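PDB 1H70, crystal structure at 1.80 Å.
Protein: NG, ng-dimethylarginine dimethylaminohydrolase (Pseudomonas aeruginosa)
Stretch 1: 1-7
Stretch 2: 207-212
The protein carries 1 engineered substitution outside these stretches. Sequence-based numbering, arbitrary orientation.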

# COMPACT_ATOMS: atom_id res chain seq x y z
N PHE A 1 0.59 -4.94 19.00
CA PHE A 1 -0.60 -4.49 18.23
C PHE A 1 -1.02 -5.54 17.25
O PHE A 1 -0.26 -6.46 16.99
N MET A 2 -2.24 -5.43 16.76
CA MET A 2 -2.76 -6.36 15.78
C MET A 2 -3.85 -5.64 14.97
O MET A 2 -4.63 -4.84 15.50
N PHE A 3 -3.90 -5.95 13.69
CA PHE A 3 -4.93 -5.39 12.84
C PHE A 3 -6.22 -6.17 13.09
O PHE A 3 -6.17 -7.36 13.40
N LYS A 4 -7.38 -5.51 12.94
CA LYS A 4 -8.64 -6.20 13.12
C LYS A 4 -9.37 -6.30 11.78
O LYS A 4 -10.19 -7.19 11.60
N HIS A 5 -9.07 -5.37 10.87
CA HIS A 5 -9.77 -5.32 9.59
C HIS A 5 -8.90 -5.04 8.36
O HIS A 5 -7.86 -4.39 8.41
N ILE A 6 -9.44 -5.47 7.22
CA ILE A 6 -8.89 -5.25 5.91
C ILE A 6 -10.03 -4.80 5.00
O ILE A 6 -11.15 -5.30 5.15
N ILE A 7 -9.76 -3.85 4.10
CA ILE A 7 -10.71 -3.46 3.05
C ILE A 7 -10.00 -3.76 1.72
O ILE A 7 -8.80 -3.49 1.57
N ILE A 207 3.41 -7.22 2.86
CA ILE A 207 2.61 -6.73 4.00
C ILE A 207 2.64 -7.61 5.23
O ILE A 207 2.41 -8.81 5.18
N TRP A 208 2.90 -6.98 6.37
CA TRP A 208 2.82 -7.65 7.65
C TRP A 208 1.34 -7.55 8.03
O TRP A 208 0.74 -6.48 7.91
N VAL A 209 0.76 -8.67 8.46
CA VAL A 209 -0.61 -8.68 8.98
C VAL A 209 -0.63 -9.68 10.14
O VAL A 209 -0.65 -10.90 9.94
N ASN A 210 -0.59 -9.20 11.37
CA ASN A 210 -0.71 -10.08 12.52
C ASN A 210 0.29 -11.26 12.59
O ASN A 210 -0.06 -12.41 12.89
N GLU A 211 1.53 -10.95 12.32
CA GLU A 211 2.65 -11.90 12.35
C GLU A 211 2.77 -12.81 11.13
O GLU A 211 3.68 -13.62 11.05
N ARG A 212 1.85 -12.66 10.17
CA ARG A 212 1.93 -13.32 8.88
C ARG A 212 2.55 -12.26 7.97
O ARG A 212 2.39 -11.05 8.24

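The N-terminal segment lies against a tight type I' turn running from Val209 to Arg212, and the two stretches together bury 381 Å². The turn is closed by two backbone hydrogen bonds, Val209 N to Arg212 O at 2.9 Å and Arg212 N to Val209 O at 3.1 Å. Its second residue, Asn210, has phi/psi of 55/45°, the left-handed conformation expected at that position, and sits beside Met2, the two CA atoms being 5.4 Å apart.

No backbone-to-backbone hydrogen bond joins the stretches; the amide of Asn210 does that work. Its CA-to-CB bond points sideways, but chi1 of -65° (m) and chi2 of -11° bring the carboxamide up to the backbone of Phe3. There Phe3 N donates to Asn210 OD1 at 2.7 Å, with an N-H...O angle of 143°, while Asn210 ND2 donates to Phe3 O at 3.0 Å and a nearly straight 170°. One planar amide thus satisfies both the NH and the carbonyl of a single residue, much as a neighbouring strand might. Asn210 OD1 also lies 3.2 Å from Met2 CA.

Trp208 is the aromatic centre of the contact. Its chi1 of 174° (t) and chi2 of 92° carry the indole from a sideways CA-to-CB bond to the N-terminal residues. The orientation is also held from within its own stretch: Trp208 NE1 donates to Glu211 OE1 at 3.0 Å and 169°. Glu211, with chi1 and chi2 both m (-57° and -48°), curls its carboxylate back to receive this bond, and Glu211 OE2 comes 3.9 Å from Met2 CE.

Two phenylalanines meet the six-membered ring of Trp208 differently. The Phe1 ring is nearly parallel to it, with planes at 19°, but the centroids are 5.1 Å apart and the rings slide past each other with little overlap; Phe1 CE2 approaches Trp208 CZ3 to 3.6 Å. Phe1 has an off-well chi1 of 100°, and the end of its side chain comes nearer the other stretch than its sideways CA-to-CB bond would suggest. Phe3, chi1 -73° (m), instead forms an offset edge-to-face pair, with the edge of Trp208 toward the Phe3 face, planes at 64° and centroids 5.5 Å apart. Phe3 CE1 lies 3.8 Å from Trp208 CE3 and 3.5 Å from Trp208 O, the carbonyl sitting at the Phe3 ring edge.

Met2 adopts m, m, t (-68°, -55°, 162°), placing Met2 SD 4.0 Å from Trp208 CH2. The sulfur approaches obliquely, 68° off the ring normal.

At Ile6, whose CA-to-CB bond points toward the other stretch, the contact is purely aliphatic. Ile6 CD1 reaches Val209 CG1 at 3.9 Å, and that same methyl, Val209 CG1, lies 4.2 Å from Phe3 CD1. Val209 is t at -174°, whereas Ile6 has off-well chi1 and chi2 of -92° and 137°.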

# COMPACT_ATOMS: atom_id res chain seq x y z
CB PHE A 1 -0.43 -3.11 17.58
CG PHE A 1 -0.09 -2.97 16.11
CD1 PHE A 1 -1.00 -2.39 15.24
CD2 PHE A 1 1.14 -3.36 15.61
CE1 PHE A 1 -0.69 -2.18 13.91
CE2 PHE A 1 1.47 -3.14 14.28
CZ PHE A 1 0.55 -2.55 13.43
CB MET A 2 -3.36 -7.62 16.41
CG MET A 2 -2.36 -8.57 17.11
SD MET A 2 -0.95 -9.13 16.07
CE MET A 2 0.17 -9.70 17.30
CB PHE A 3 -4.54 -5.56 11.38
CG PHE A 3 -3.43 -4.66 10.91
CD1 PHE A 3 -2.45 -5.16 10.06
CD2 PHE A 3 -3.40 -3.33 11.28
CE1 PHE A 3 -1.44 -4.33 9.61
CE2 PHE A 3 -2.38 -2.49 10.84
CZ PHE A 3 -1.40 -2.98 10.01
CB LYS A 4 -9.56 -5.47 14.11
CG LYS A 4 -8.93 -5.19 15.47
CD LYS A 4 -9.96 -5.10 16.59
CE LYS A 4 -9.29 -5.26 17.98
NZ LYS A 4 -8.60 -4.03 18.50
CB HIS A 5 -10.78 -4.15 9.55
CG HIS A 5 -11.79 -4.10 10.65
ND1 HIS A 5 -12.88 -4.94 10.70
CD2 HIS A 5 -11.92 -3.26 11.70
CE1 HIS A 5 -13.62 -4.65 11.76
NE2 HIS A 5 -13.06 -3.63 12.39
CB ILE A 6 -8.24 -6.58 5.44
CG1 ILE A 6 -6.76 -6.51 5.88
CG2 ILE A 6 -8.45 -6.85 3.98
CD1 ILE A 6 -6.20 -7.71 6.47
CB ILE A 7 -11.09 -1.97 3.09
CG1 ILE A 7 -11.80 -1.63 4.40
CG2 ILE A 7 -11.95 -1.59 1.89
CD1 ILE A 7 -11.82 -0.15 4.71
CB ILE A 207 1.13 -6.49 3.63
CG1 ILE A 207 0.51 -7.73 2.98
CG2 ILE A 207 0.99 -5.24 2.76
CD1 ILE A 207 -0.99 -7.54 2.63
CB TRP A 208 3.65 -6.92 8.70
CG TRP A 208 3.51 -7.46 10.10
CD1 TRP A 208 4.32 -8.42 10.67
CD2 TRP A 208 2.55 -7.10 11.08
NE1 TRP A 208 3.89 -8.67 11.95
CE2 TRP A 208 2.82 -7.86 12.24
CE3 TRP A 208 1.48 -6.19 11.10
CZ2 TRP A 208 2.04 -7.76 13.40
CZ3 TRP A 208 0.72 -6.08 12.27
CH2 TRP A 208 1.01 -6.85 13.40
CB VAL A 209 -1.68 -9.16 7.94
CG1 VAL A 209 -3.09 -8.99 8.54
CG2 VAL A 209 -1.62 -8.42 6.60
CB ASN A 210 -2.16 -10.57 12.61
CG ASN A 210 -3.14 -9.42 12.89
OD1 ASN A 210 -2.71 -8.31 13.22
ND2 ASN A 210 -4.44 -9.69 12.77
CB GLU A 211 2.77 -12.66 13.67
CG GLU A 211 2.92 -11.82 14.94
CD GLU A 211 3.94 -10.67 14.96
OE1 GLU A 211 4.85 -10.57 14.11
OE2 GLU A 211 3.78 -9.83 15.89
CB ARG A 212 0.56 -13.66 8.27
CG ARG A 212 -0.61 -13.76 9.28
CD ARG A 212 -0.71 -15.07 9.89
NE ARG A 212 -1.88 -15.58 10.61
CZ ARG A 212 -2.47 -15.38 11.79
NH1 ARG A 212 -3.49 -16.18 12.06
NH2 ARG A 212 -2.15 -14.41 12.67